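Local coordinates for McyG protein (Microcystis aeruginosa PCC 7806, PDB 4R0M) that binds phenylalanyl-adenylate in its adenylation domain and probably activates a phenyl-bearing acid for transfer to the adjoining carrier domain during microcystin synthesis, at residues N125-S130 against Q151-N156; K72-I77 against N118-L123; S279-Q284 against R314-I319; V291-S296 against E321-Q326. All blocks are in the same frame, centred on the assembly; numbering follows the deposited sequence.

Overall arrangement
From the N terminus, contact 2 comes first: strand 72-76 meets the end of helix 111-122, closing a loop that also holds helix 80-93 and strand 96-99. Contact 1 opens only after it has closed, pairing strand 128-130 with strand 152-154 and closing the loop containing helix 135-144. The two are in series yet touch, because strands 72-76 and 128-130 are neighbours in one four-stranded parallel sheet and Leu129 probably hydrogen-bonds to Ile74 and Gln76. Contacts 3 and 4 lie far off, about 41 Å separating the centres of contacts 1 and 3. Contacts 3 and 4 cross: 279-284 and 291-296 precede 314-319 and 321-326, joining helix 275-282 and its following loop to helix 310-320 and its end.

Contact 1. Residues N125-S130 against Q151-N156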
loop_
_atom_site.group_PDB
_atom_site.type_symbol
_atom_site.label_atom_id
_atom_site.label_comp_id
_atom_site.label_asym_id
_atom_site.label_seq_id
_atom_site.Cartn_x
_atom_site.Cartn_y
_atom_site.Cartn_z
ATOM N N ASN A 125 5.528 20.874 14.738
ATOM C CA ASN A 125 6.884 20.477 15.155
ATOM C C ASN A 125 6.957 19.296 16.139
ATOM O O ASN A 125 7.514 19.435 17.229
ATOM C CB ASN A 125 7.656 21.683 15.728
ATOM C CG ASN A 125 7.682 22.880 14.788
ATOM O OD1 ASN A 125 6.874 22.990 13.862
ATOM N ND2 ASN A 125 8.618 23.795 15.033
ATOM N N PRO A 126 6.403 18.130 15.757
ATOM C CA PRO A 126 6.499 16.977 16.647
ATOM C C PRO A 126 7.865 16.297 16.572
ATOM O O PRO A 126 8.592 16.468 15.589
ATOM C CB PRO A 126 5.423 16.038 16.104
ATOM C CG PRO A 126 5.380 16.342 14.648
ATOM C CD PRO A 126 5.643 17.815 14.531
ATOM N N LEU A 127 8.191 15.531 17.608
ATOM C CA LEU A 127 9.419 14.747 17.662
ATOM C C LEU A 127 9.430 13.667 16.579
ATOM O O LEU A 127 8.386 13.111 16.231
ATOM C CB LEU A 127 9.575 14.114 19.053
ATOM C CG LEU A 127 10.745 13.159 19.332
ATOM C CD1 LEU A 127 12.080 13.894 19.393
ATOM C CD2 LEU A 127 10.500 12.383 20.618
ATOM N N ILE A 128 10.617 13.383 16.052
ATOM C CA ILE A 128 10.784 12.367 15.020
ATOM C C ILE A 128 11.541 11.165 15.574
ATOM O O ILE A 128 12.641 11.302 16.112
ATOM C CB ILE A 128 11.501 12.931 13.772
ATOM C CG1 ILE A 128 10.708 14.106 13.194
ATOM C CG2 ILE A 128 11.698 11.842 12.720
ATOM C CD1 ILE A 128 11.514 15.012 12.292
ATOM N N LEU A 129 10.923 9.994 15.452
ATOM C CA LEU A 129 11.525 8.728 15.844
ATOM C C LEU A 129 12.273 8.144 14.656
ATOM O O LEU A 129 11.723 8.044 13.558
ATOM C CB LEU A 129 10.435 7.748 16.288
ATOM C CG LEU A 129 9.866 7.711 17.713
ATOM C CD1 LEU A 129 9.115 8.999 17.994
ATOM C CD2 LEU A 129 9.000 6.495 17.999
ATOM N N SER A 130 13.526 7.759 14.874
ATOM C CA SER A 130 14.326 7.139 13.823
ATOM C C SER A 130 15.072 5.911 14.343
ATOM O O SER A 130 14.897 5.513 15.499
ATOM C CB SER A 130 15.304 8.157 13.232
ATOM O OG SER A 130 15.879 7.669 12.035
ATOM N N GLN A 151 13.756 17.978 16.022
ATOM C CA GLN A 151 14.314 17.025 16.980
ATOM C C GLN A 151 14.126 15.590 16.512
ATOM O O GLN A 151 13.029 15.192 16.113
ATOM C CB GLN A 151 13.693 17.215 18.368
ATOM C CG GLN A 151 14.405 18.238 19.242
ATOM C CD GLN A 151 15.737 17.736 19.787
ATOM O OE1 GLN A 151 15.908 16.543 20.056
ATOM N NE2 GLN A 151 16.685 18.652 19.960
ATOM N N VAL A 152 15.211 14.823 16.562
ATOM C CA VAL A 152 15.199 13.420 16.163
ATOM C C VAL A 152 15.833 12.572 17.263
ATOM O O VAL A 152 16.849 12.958 17.846
ATOM C CB VAL A 152 15.959 13.184 14.834
ATOM C CG1 VAL A 152 15.581 11.835 14.234
ATOM C CG2 VAL A 152 15.676 14.297 13.831
ATOM N N ILE A 153 15.226 11.423 17.549
ATOM C CA ILE A 153 15.775 10.484 18.528
ATOM C C ILE A 153 15.675 9.037 18.030
ATOM O O ILE A 153 14.699 8.658 17.382
ATOM C CB ILE A 153 15.130 10.663 19.931
ATOM C CG1 ILE A 153 15.909 9.874 20.991
ATOM C CG2 ILE A 153 13.645 10.300 19.917
ATOM C CD1 ILE A 153 15.664 10.326 22.414
ATOM N N SER A 154 16.703 8.243 18.317
ATOM C CA SER A 154 16.707 6.836 17.931
ATOM C C SER A 154 15.924 5.991 18.934
ATOM O O SER A 154 15.864 6.317 20.125
ATOM C CB SER A 154 18.138 6.312 17.796
ATOM O OG SER A 154 18.766 6.212 19.061
ATOM N N VAL A 155 15.328 4.907 18.439
ATOM C CA VAL A 155 14.617 3.947 19.282
ATOM C C VAL A 155 15.568 3.327 20.315
ATOM O O VAL A 155 15.190 3.128 21.471
ATOM C CB VAL A 155 13.926 2.852 18.436
ATOM C CG1 VAL A 155 13.273 1.800 19.323
ATOM C CG2 VAL A 155 12.889 3.469 17.510
ATOM N N ASN A 156 16.803 3.051 19.893
ATOM C CA ASN A 156 17.825 2.483 20.773
ATOM C C ASN A 156 18.273 3.396 21.915
ATOM O O ASN A 156 18.741 2.911 22.946
ATOM C CB ASN A 156 19.033 1.996 19.964
ATOM C CG ASN A 156 18.796 0.642 19.316
ATOM O OD1 ASN A 156 19.206 0.408 18.178
ATOM N ND2 ASN A 156 18.132 -0.259 20.039
HETATM O O HOH W 1 11.013 17.877 15.873
#
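Leu127 straddles the start of the neighbouring strand, its CD2 methyl lying 3.8 Å from Ile153 CG2 and its CD1 3.8 Å from Gln151 CB. Behind this overlap stands a beta-alpha-beta unit, in which strands 128-130 and 152-154 run parallel at the edge of a four-stranded sheet, joined through helix 135-144. With CG anti to the backbone N (chi1 176°), Leu127 brings both methyls to the partner strand although its CB does not point there.

The parallel pairing itself is zigzag. Ile128 N donates to Gln151 O at 3.0 Å, then Ile128 O receives Ile153 N at 3.0 Å, almost along the C=O axis. One step on, Ser130 N reaches Ile153 O at 2.9 Å, coming from above the carbonyl plane. The last bond, from Val155 N to Ser130 O at 3.0 Å, already involves the first turn of helix 155-158, for which Ser154 is the N-cap: its OG accepts from Glu157 N.

Ile128, Val152 and Ser130 share one face of the sheet, where helix 135-144 covers Val152 and Ser130, and Val152 CG1 fits 3.8 Å from Ser130 CB. Ser130 OG is turned to Gln76 O of strand 72-76. Leu129 and Ile153 occupy the opposite face, Leu129 meeting Ala86 of helix 80-93. Ahead of the regular pairing a water bridges the two segments, donating a hydrogen bond to Pro126 O at 2.8 Å and accepting one from Gln151 N.

Contact 2. Residues K72-I77 against N118-L123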
loop_
_atom_site.group_PDB
_atom_site.type_symbol
_atom_site.label_atom_id
_atom_site.label_comp_id
_atom_site.label_asym_id
_atom_site.label_seq_id
_atom_site.Cartn_x
_atom_site.Cartn_y
_atom_site.Cartn_z
ATOM N N LYS A 72 1.558 13.798 19.269
ATOM C CA LYS A 72 1.909 13.039 18.078
ATOM C C LYS A 72 3.420 12.950 17.910
ATOM O O LYS A 72 4.147 13.879 18.270
ATOM C CB LYS A 72 1.252 13.658 16.843
ATOM C CG LYS A 72 -0.236 13.348 16.735
ATOM C CD LYS A 72 -0.974 14.342 15.860
ATOM C CE LYS A 72 -1.603 15.457 16.681
ATOM N NZ LYS A 72 -2.883 15.025 17.305
ATOM N N VAL A 73 3.885 11.811 17.398
ATOM C CA VAL A 73 5.299 11.622 17.054
ATOM C C VAL A 73 5.435 11.034 15.648
ATOM O O VAL A 73 4.696 10.119 15.273
ATOM C CB VAL A 73 6.063 10.743 18.082
ATOM C CG1 VAL A 73 6.076 11.393 19.458
ATOM C CG2 VAL A 73 5.478 9.341 18.162
ATOM N N ILE A 74 6.374 11.573 14.875
ATOM C CA ILE A 74 6.618 11.108 13.511
ATOM C C ILE A 74 7.565 9.911 13.515
ATOM O O ILE A 74 8.562 9.904 14.233
ATOM C CB ILE A 74 7.169 12.241 12.606
ATOM C CG1 ILE A 74 6.103 13.326 12.409
ATOM C CG2 ILE A 74 7.639 11.692 11.260
ATOM C CD1 ILE A 74 6.555 14.518 11.587
ATOM N N LEU A 75 7.240 8.899 12.716
ATOM C CA LEU A 75 8.089 7.715 12.581
ATOM C C LEU A 75 8.865 7.720 11.269
ATOM O O LEU A 75 8.283 7.818 10.183
ATOM C CB LEU A 75 7.263 6.430 12.709
ATOM C CG LEU A 75 6.959 5.850 14.097
ATOM C CD1 LEU A 75 6.056 6.746 14.938
ATOM C CD2 LEU A 75 6.357 4.459 13.957
ATOM N N GLN A 76 10.186 7.630 11.393
ATOM C CA GLN A 76 11.095 7.534 10.256
ATOM C C GLN A 76 12.096 6.412 10.527
ATOM O O GLN A 76 13.297 6.645 10.675
ATOM C CB GLN A 76 11.805 8.871 10.023
ATOM C CG GLN A 76 10.913 9.952 9.431
ATOM C CD GLN A 76 10.686 9.766 7.942
ATOM O OE1 GLN A 76 9.741 9.096 7.521
ATOM N NE2 GLN A 76 11.567 10.344 7.138
ATOM N N ILE A 77 11.575 5.190 10.596
ATOM C CA ILE A 77 12.345 4.026 11.016
ATOM C C ILE A 77 12.343 2.956 9.927
ATOM O O ILE A 77 11.297 2.384 9.611
ATOM C CB ILE A 77 11.773 3.424 12.325
ATOM C CG1 ILE A 77 11.625 4.506 13.407
ATOM C CG2 ILE A 77 12.646 2.277 12.813
ATOM C CD1 ILE A 77 10.633 4.169 14.502
ATOM N N ASN A 118 6.389 18.641 5.310
ATOM C CA ASN A 118 5.015 19.146 5.287
ATOM C C ASN A 118 4.195 18.660 6.477
ATOM O O ASN A 118 3.542 19.456 7.151
ATOM C CB ASN A 118 4.309 18.787 3.972
ATOM C CG ASN A 118 4.745 19.663 2.807
ATOM O OD1 ASN A 118 5.258 20.768 2.995
ATOM N ND2 ASN A 118 4.535 19.171 1.591
ATOM N N VAL A 119 4.244 17.353 6.726
ATOM C CA VAL A 119 3.548 16.739 7.854
ATOM C C VAL A 119 4.062 17.329 9.169
ATOM O O VAL A 119 3.273 17.657 10.058
ATOM C CB VAL A 119 3.687 15.197 7.835
ATOM C CG1 VAL A 119 3.174 14.575 9.126
ATOM C CG2 VAL A 119 2.952 14.613 6.637
ATOM N N TRP A 120 5.383 17.480 9.268
ATOM C CA TRP A 120 6.030 18.084 10.437
ATOM C C TRP A 120 5.492 19.457 10.740
ATOM O O TRP A 120 5.274 19.799 11.904
ATOM C CB TRP A 120 7.540 18.128 10.227
ATOM C CG TRP A 120 8.341 18.681 11.381
ATOM C CD1 TRP A 120 8.714 18.026 12.553
ATOM C CD2 TRP A 120 8.933 20.021 11.491
ATOM N NE1 TRP A 120 9.460 18.849 13.361
ATOM C CE2 TRP A 120 9.629 20.058 12.785
ATOM C CE3 TRP A 120 8.950 21.154 10.684
ATOM C CZ2 TRP A 120 10.305 21.189 13.224
ATOM C CZ3 TRP A 120 9.633 22.287 11.139
ATOM C CH2 TRP A 120 10.292 22.302 12.377
ATOM N N LYS A 121 5.265 20.248 9.692
ATOM C CA LYS A 121 4.702 21.592 9.837
ATOM C C LYS A 121 3.215 21.553 10.202
ATOM O O LYS A 121 2.757 22.337 11.035
ATOM C CB LYS A 121 4.933 22.417 8.564
ATOM C CG LYS A 121 6.385 22.832 8.369
ATOM C CD LYS A 121 6.659 23.361 6.967
ATOM C CE LYS A 121 8.142 23.653 6.783
ATOM N NZ LYS A 121 8.435 24.376 5.511
ATOM N N ILE A 122 2.476 20.633 9.585
ATOM C CA ILE A 122 1.050 20.452 9.871
ATOM C C ILE A 122 0.797 20.082 11.343
ATOM O O ILE A 122 -0.190 20.521 11.936
ATOM C CB ILE A 122 0.412 19.412 8.915
ATOM C CG1 ILE A 122 0.331 19.979 7.494
ATOM C CG2 ILE A 122 -0.981 19.002 9.381
ATOM C CD1 ILE A 122 0.177 18.933 6.409
ATOM N N LEU A 123 1.710 19.304 11.925
ATOM C CA LEU A 123 1.550 18.775 13.283
ATOM C C LEU A 123 2.239 19.601 14.376
ATOM O O LEU A 123 2.407 19.127 15.504
ATOM C CB LEU A 123 2.040 17.322 13.348
ATOM C CG LEU A 123 1.374 16.253 12.481
ATOM C CD1 LEU A 123 2.047 14.911 12.713
ATOM C CD2 LEU A 123 -0.117 16.157 12.760
#
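The bump that defines this contact is the delta methyl of Ile74. CG1 stands anti to the carbonyl carbon (chi1 -66°) and the chain then continues fully extended (chi2 177°), so CD1 is carried away from strand 72-76 as a single projecting tip. Ile74 CD1 enters a shallow hollow on the last turn of helix 111-122, resting 3.8 Å from Trp120 CA, with Trp120 CB 4.0 Å away and Val119 CG1 at 4.2 Å. The helix backbone thus forms the floor and Val119 a wall. Trp120 takes part chiefly through its CA and CB: its indole swings off, CG anti to the backbone N, so that CD1 of Ile74 meets only the ring edge, while the ring packs edge-to-face with Trp150.

Leu123, the first residue to leave the helical conformation, supplies the second bump. Its forked end points back to the strand and spans two residues of one strand face: CD1 lies 4.4 Å from Ile74 CG1, and CD2 comes within 3.7 Å of Lys72 CD. The lysine chain crosses the leucine at about a right angle, then bends at chi3 and chi4. No hydrogen bond joins the segments; the fit is one of shape.

Strand 72-76 is flanked in its parallel sheet by strands 96-99 and 128-130. Helix 111-122 covers the face bearing Lys72 and Ile74, whereas Val73 and Leu75 face helix 80-93.

Contact 3. Residues S279-Q284 against R314-I319; sequences SLINQQ and RLFLEI
Asn282 forms the tight centre of this helix-helix packing, its amide driven between Leu315, Phe316 and Ile319. Asn282 CG lies anti to the carbonyl carbon (chi1 -65°) and sends Asn282 OD1 to within 3.3 Å of Phe316 CD1 and 3.4 Å of Phe316 CA. The oxygen meets the ring at its edge, with amide and ring planes 48° apart. Beside it, Ile281 presses on the same edge: Ile281 CB and Phe316 CE1 are 3.6 Å apart, and Ile281 CG1 lies in the ring plane. Phe316, its CG anti to the backbone N, reaches across in this way to helix 275-282, where its ring also meets that of Phe278; on the side of the sheet it touches Ile330 of strand 330-336. Ile319, partly exposed, borders the buried patch, its CD1 stopping 3.7 Å from Asn282 OD1.

Toward solvent the packing loosens. Leu315 is exposed and slides past the asparagine in the opposite direction, Leu315 CD2 being 3.8 Å from Asn282 ND2. Farther round helix 310-320, Arg314 and Glu318 attract each other along their own helix and add nothing to the interface.

A buried amide among hydrocarbons needs a partner, and ND2 has one in Thr312 O, in the first turn of helix 310-320. That bond links the two helices and probably fixes the rotation of the amide, while OD1 meets the probably weakly positive C-H edge of Phe316.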
loop_
_atom_site.group_PDB
_atom_site.type_symbol
_atom_site.label_atom_id
_atom_site.label_comp_id
_atom_site.label_asym_id
_atom_site.label_seq_id
_atom_site.Cartn_x
_atom_site.Cartn_y
_atom_site.Cartn_z
ATOM N N SER A 279 3.221 -10.043 -11.204
ATOM C CA SER A 279 3.877 -9.998 -12.508
ATOM C C SER A 279 5.378 -10.262 -12.405
ATOM O O SER A 279 5.946 -10.938 -13.263
ATOM C CB SER A 279 3.614 -8.656 -13.198
ATOM O OG SER A 279 4.194 -8.626 -14.489
ATOM N N LEU A 280 6.013 -9.736 -11.356
ATOM C CA LEU A 280 7.435 -9.987 -11.096
ATOM C C LEU A 280 7.730 -11.476 -10.913
ATOM O O LEU A 280 8.800 -11.954 -11.296
ATOM C CB LEU A 280 7.920 -9.214 -9.865
ATOM C CG LEU A 280 8.068 -7.690 -9.918
ATOM C CD1 LEU A 280 8.349 -7.158 -8.521
ATOM C CD2 LEU A 280 9.162 -7.258 -10.886
ATOM N N ILE A 281 6.780 -12.196 -10.319
ATOM C CA ILE A 281 6.875 -13.651 -10.183
ATOM C C ILE A 281 6.701 -14.310 -11.552
ATOM O O ILE A 281 7.463 -15.210 -11.912
ATOM C CB ILE A 281 5.841 -14.205 -9.171
ATOM C CG1 ILE A 281 6.129 -13.690 -7.748
ATOM C CG2 ILE A 281 5.773 -15.731 -9.222
ATOM C CD1 ILE A 281 7.407 -14.207 -7.112
ATOM N N ASN A 282 5.706 -13.846 -12.310
ATOM C CA ASN A 282 5.478 -14.313 -13.680
ATOM C C ASN A 282 6.711 -14.179 -14.577
ATOM O O ASN A 282 6.920 -15.003 -15.465
ATOM C CB ASN A 282 4.277 -13.596 -14.310
ATOM C CG ASN A 282 2.965 -13.918 -13.610
ATOM O OD1 ASN A 282 2.906 -14.780 -12.731
ATOM N ND2 ASN A 282 1.904 -13.224 -14.002
ATOM N N GLN A 283 7.524 -13.152 -14.327
ATOM C CA GLN A 283 8.794 -12.953 -15.039
ATOM C C GLN A 283 9.786 -14.087 -14.779
ATOM O O GLN A 283 10.696 -14.323 -15.578
ATOM C CB GLN A 283 9.437 -11.614 -14.652
ATOM C CG GLN A 283 8.644 -10.375 -15.045
ATOM C CD GLN A 283 8.630 -10.129 -16.541
ATOM O OE1 GLN A 283 7.659 -10.448 -17.222
ATOM N NE2 GLN A 283 9.716 -9.562 -17.060
ATOM N N GLN A 284 9.603 -14.782 -13.657
ATOM C CA GLN A 284 10.492 -15.870 -13.251
ATOM C C GLN A 284 9.977 -17.244 -13.696
ATOM O O GLN A 284 10.419 -18.272 -13.182
ATOM C CB GLN A 284 10.690 -15.849 -11.730
ATOM C CG GLN A 284 11.218 -14.534 -11.172
ATOM C CD GLN A 284 12.714 -14.364 -11.367
ATOM O OE1 GLN A 284 13.501 -15.261 -11.059
ATOM N NE2 GLN A 284 13.114 -13.202 -11.867
ATOM N N ARG A 314 -4.247 -14.826 -14.113
ATOM C CA ARG A 314 -4.445 -16.080 -14.844
ATOM C C ARG A 314 -3.123 -16.821 -15.049
ATOM O O ARG A 314 -3.046 -18.035 -14.846
ATOM C CB ARG A 314 -5.128 -15.810 -16.189
ATOM C CG ARG A 314 -5.477 -17.051 -16.996
ATOM C CD ARG A 314 -5.908 -16.683 -18.407
ATOM N NE ARG A 314 -5.883 -17.838 -19.303
ATOM C CZ ARG A 314 -6.949 -18.561 -19.641
ATOM N NH1 ARG A 314 -8.152 -18.260 -19.165
ATOM N NH2 ARG A 314 -6.812 -19.591 -20.464
ATOM N N LEU A 315 -2.090 -16.076 -15.438
ATOM C CA LEU A 315 -0.761 -16.635 -15.656
ATOM C C LEU A 315 -0.106 -17.054 -14.339
ATOM O O LEU A 315 0.626 -18.044 -14.292
ATOM C CB LEU A 315 0.121 -15.630 -16.406
ATOM C CG LEU A 315 1.528 -16.050 -16.846
ATOM C CD1 LEU A 315 1.491 -17.205 -17.840
ATOM C CD2 LEU A 315 2.277 -14.862 -17.432
ATOM N N PHE A 316 -0.384 -16.293 -13.281
ATOM C CA PHE A 316 0.151 -16.549 -11.942
ATOM C C PHE A 316 -0.326 -17.900 -11.410
ATOM O O PHE A 316 0.465 -18.668 -10.859
ATOM C CB PHE A 316 -0.263 -15.415 -10.998
ATOM C CG PHE A 316 0.482 -15.395 -9.691
ATOM C CD1 PHE A 316 1.733 -14.794 -9.597
ATOM C CD2 PHE A 316 -0.081 -15.950 -8.545
ATOM C CE1 PHE A 316 2.414 -14.762 -8.390
ATOM C CE2 PHE A 316 0.596 -15.918 -7.336
ATOM C CZ PHE A 316 1.844 -15.323 -7.257
ATOM N N LEU A 317 -1.617 -18.180 -11.589
ATOM C CA LEU A 317 -2.208 -19.464 -11.216
ATOM C C LEU A 317 -1.585 -20.625 -11.981
ATOM O O LEU A 317 -1.173 -21.615 -11.377
ATOM C CB LEU A 317 -3.722 -19.448 -11.439
ATOM C CG LEU A 317 -4.595 -18.927 -10.297
ATOM C CD1 LEU A 317 -5.925 -18.406 -10.815
ATOM C CD2 LEU A 317 -4.807 -19.988 -9.225
ATOM N N GLU A 318 -1.506 -20.488 -13.304
ATOM C CA GLU A 318 -0.953 -21.529 -14.175
ATOM C C GLU A 318 0.473 -21.916 -13.790
ATOM O O GLU A 318 0.817 -23.101 -13.773
ATOM C CB GLU A 318 -0.993 -21.088 -15.642
ATOM C CG GLU A 318 -2.381 -21.086 -16.263
ATOM C CD GLU A 318 -2.414 -20.428 -17.633
ATOM O OE1 GLU A 318 -1.414 -20.530 -18.381
ATOM O OE2 GLU A 318 -3.447 -19.810 -17.965
ATOM N N ILE A 319 1.289 -20.911 -13.481
ATOM C CA ILE A 319 2.680 -21.127 -13.093
ATOM C C ILE A 319 2.780 -21.808 -11.724
ATOM O O ILE A 319 3.556 -22.752 -11.551
ATOM C CB ILE A 319 3.482 -19.803 -13.088
ATOM C CG1 ILE A 319 3.596 -19.233 -14.507
ATOM C CG2 ILE A 319 4.871 -20.009 -12.495
ATOM C CD1 ILE A 319 4.006 -17.774 -14.561
#

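Contact 4. Residues V291-S296 against E321-Q326; sequences VSYNLS and EKHQLQ
Two hydrogen bonds from the backbone of 291-296 grip His323, part of the Schellman motif that ends helix 310-320. Tyr293 N points at His323 ND1 over 3.0 Å, almost straight (175° at the hydrogen) and close to the ring plane. Two residues on, Leu295 N reaches backbone His323 O, also at 3.0 Å and nearly along the C=O axis. Because ND1 accepts, the neutral imidazole probably carries its proton on NE2, consistent with a weak bond from there to Leu288 O. The ring edge also brings His323 CE1 to 3.2 Å from Val291 O.

In the Schellman motif Gln324, with positive phi (71°), is the C-prime residue, and Leu325 N turns back to Leu320 O. Facing it is an Asx turn: Asn294 OD1 takes Ser296 N at 3.2 Å and, on a lone pair, Ser296 OG at 2.6 Å. The serine hydroxyl reaches it from the crowded position between its own N and carbonyl carbon. Against this turn the Gln324 amide is laid nearly parallel to that of Asn294, planes 13° apart, touching without a hydrogen bond, with Asn294 OD1 3.2 Å from Gln324 CD.

Outward, Tyr293 runs alongside His323, pointing the same way, and rests on Glu261 and Gln264 of helix 258-265. Leu295 packs inward on Leu260, Ile263 and Leu320. At the far end a bent CA-H...O contact sets Ser296 CA 3.2 Å from Gln324 O.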
loop_
_atom_site.group_PDB
_atom_site.type_symbol
_atom_site.label_atom_id
_atom_site.label_comp_id
_atom_site.label_asym_id
_atom_site.label_seq_id
_atom_site.Cartn_x
_atom_site.Cartn_y
_atom_site.Cartn_z
ATOM N N VAL A 291 13.159 -25.519 -10.643
ATOM C CA VAL A 291 13.001 -25.732 -9.203
ATOM C C VAL A 291 11.519 -25.899 -8.867
ATOM O O VAL A 291 10.648 -25.488 -9.639
ATOM C CB VAL A 291 13.619 -24.594 -8.348
ATOM C CG1 VAL A 291 15.133 -24.564 -8.499
ATOM C CG2 VAL A 291 13.010 -23.241 -8.695
ATOM N N SER A 292 11.238 -26.514 -7.722
ATOM C CA SER A 292 9.862 -26.665 -7.260
ATOM C C SER A 292 9.709 -26.233 -5.809
ATOM O O SER A 292 10.511 -26.599 -4.949
ATOM C CB SER A 292 9.363 -28.102 -7.456
ATOM O OG SER A 292 10.204 -29.029 -6.797
ATOM N N TYR A 293 8.675 -25.436 -5.563
ATOM C CA TYR A 293 8.324 -24.978 -4.229
ATOM C C TYR A 293 7.026 -25.640 -3.783
ATOM O O TYR A 293 6.194 -26.019 -4.610
ATOM C CB TYR A 293 8.149 -23.456 -4.210
ATOM C CG TYR A 293 9.416 -22.664 -4.445
ATOM C CD1 TYR A 293 10.249 -22.311 -3.382
ATOM C CD2 TYR A 293 9.779 -22.250 -5.731
ATOM C CE1 TYR A 293 11.407 -21.578 -3.592
ATOM C CE2 TYR A 293 10.936 -21.516 -5.951
ATOM C CZ TYR A 293 11.746 -21.183 -4.879
ATOM O OH TYR A 293 12.896 -20.457 -5.090
ATOM N N ASN A 294 6.865 -25.778 -2.471
ATOM C CA ASN A 294 5.612 -26.230 -1.886
ATOM C C ASN A 294 4.892 -25.045 -1.243
ATOM O O ASN A 294 5.334 -24.516 -0.219
ATOM C CB ASN A 294 5.864 -27.351 -0.866
ATOM C CG ASN A 294 4.599 -27.790 -0.144
ATOM O OD1 ASN A 294 3.485 -27.624 -0.644
ATOM N ND2 ASN A 294 4.770 -28.361 1.044
ATOM N N LEU A 295 3.786 -24.636 -1.857
ATOM C CA LEU A 295 3.030 -23.473 -1.398
ATOM C C LEU A 295 1.634 -23.842 -0.894
ATOM O O LEU A 295 0.760 -22.979 -0.775
ATOM C CB LEU A 295 2.939 -22.427 -2.518
ATOM C CG LEU A 295 4.238 -21.924 -3.161
ATOM C CD1 LEU A 295 3.927 -20.953 -4.289
ATOM C CD2 LEU A 295 5.167 -21.285 -2.139
ATOM N N SER A 296 1.436 -25.122 -0.584
ATOM C CA SER A 296 0.133 -25.635 -0.147
ATOM C C SER A 296 -0.383 -25.036 1.168
ATOM O O SER A 296 -1.583 -25.083 1.437
ATOM C CB SER A 296 0.155 -27.165 -0.073
ATOM O OG SER A 296 1.248 -27.624 0.702
ATOM N N GLU A 321 0.262 -23.278 -9.647
ATOM C CA GLU A 321 -0.508 -24.483 -9.319
ATOM C C GLU A 321 0.375 -25.731 -9.440
ATOM O O GLU A 321 0.119 -26.748 -8.797
ATOM C CB GLU A 321 -1.782 -24.606 -10.170
ATOM C CG GLU A 321 -1.567 -25.009 -11.623
ATOM C CD GLU A 321 -2.850 -25.449 -12.306
ATOM O OE1 GLU A 321 -3.819 -24.659 -12.334
ATOM O OE2 GLU A 321 -2.889 -26.587 -12.821
ATOM N N LYS A 322 1.421 -25.628 -10.260
ATOM C CA LYS A 322 2.447 -26.664 -10.383
ATOM C C LYS A 322 3.384 -26.653 -9.173
ATOM O O LYS A 322 4.310 -27.462 -9.080
ATOM C CB LYS A 322 3.251 -26.462 -11.672
ATOM C CG LYS A 322 2.425 -26.541 -12.947
ATOM C CD LYS A 322 3.289 -26.360 -14.184
ATOM C CE LYS A 322 2.484 -26.605 -15.451
ATOM N NZ LYS A 322 3.359 -26.673 -16.656
ATOM N N HIS A 323 3.136 -25.722 -8.254
ATOM C CA HIS A 323 3.912 -25.593 -7.025
ATOM C C HIS A 323 3.017 -25.689 -5.821
ATOM O O HIS A 323 3.293 -25.103 -4.768
ATOM C CB HIS A 323 4.698 -24.287 -7.033
ATOM C CG HIS A 323 5.751 -24.228 -8.109
ATOM N ND1 HIS A 323 7.060 -24.367 -7.846
ATOM C CD2 HIS A 323 5.641 -24.063 -9.487
ATOM C CE1 HIS A 323 7.756 -24.284 -8.992
ATOM N NE2 HIS A 323 6.886 -24.099 -9.996
ATOM N N GLN A 324 1.923 -26.434 -5.992
ATOM C CA GLN A 324 0.987 -26.807 -4.919
ATOM C C GLN A 324 0.123 -25.674 -4.362
ATOM O O GLN A 324 -0.506 -25.832 -3.313
ATOM C CB GLN A 324 1.706 -27.556 -3.784
ATOM C CG GLN A 324 2.394 -28.843 -4.214
ATOM C CD GLN A 324 2.892 -29.655 -3.035
ATOM O OE1 GLN A 324 2.112 -30.067 -2.174
ATOM N NE2 GLN A 324 4.199 -29.894 -2.991
ATOM N N LEU A 325 0.078 -24.541 -5.062
ATOM C CA LEU A 325 -0.825 -23.454 -4.688
ATOM C C LEU A 325 -2.264 -23.908 -4.912
ATOM O O LEU A 325 -2.678 -24.143 -6.049
ATOM C CB LEU A 325 -0.526 -22.180 -5.485
ATOM C CG LEU A 325 -1.325 -20.919 -5.130
ATOM C CD1 LEU A 325 -0.885 -20.344 -3.790
ATOM C CD2 LEU A 325 -1.200 -19.873 -6.228
ATOM N N GLN A 326 -3.009 -24.044 -3.817
ATOM C CA GLN A 326 -4.365 -24.598 -3.857
ATOM C C GLN A 326 -5.354 -23.693 -4.592
ATOM O O GLN A 326 -5.128 -22.487 -4.730
ATOM C CB GLN A 326 -4.869 -24.930 -2.446
ATOM C CG GLN A 326 -4.937 -23.744 -1.494
ATOM C CD GLN A 326 -5.384 -24.137 -0.098
ATOM O OE1 GLN A 326 -4.571 -24.223 0.822
ATOM N NE2 GLN A 326 -6.681 -24.384 0.065
#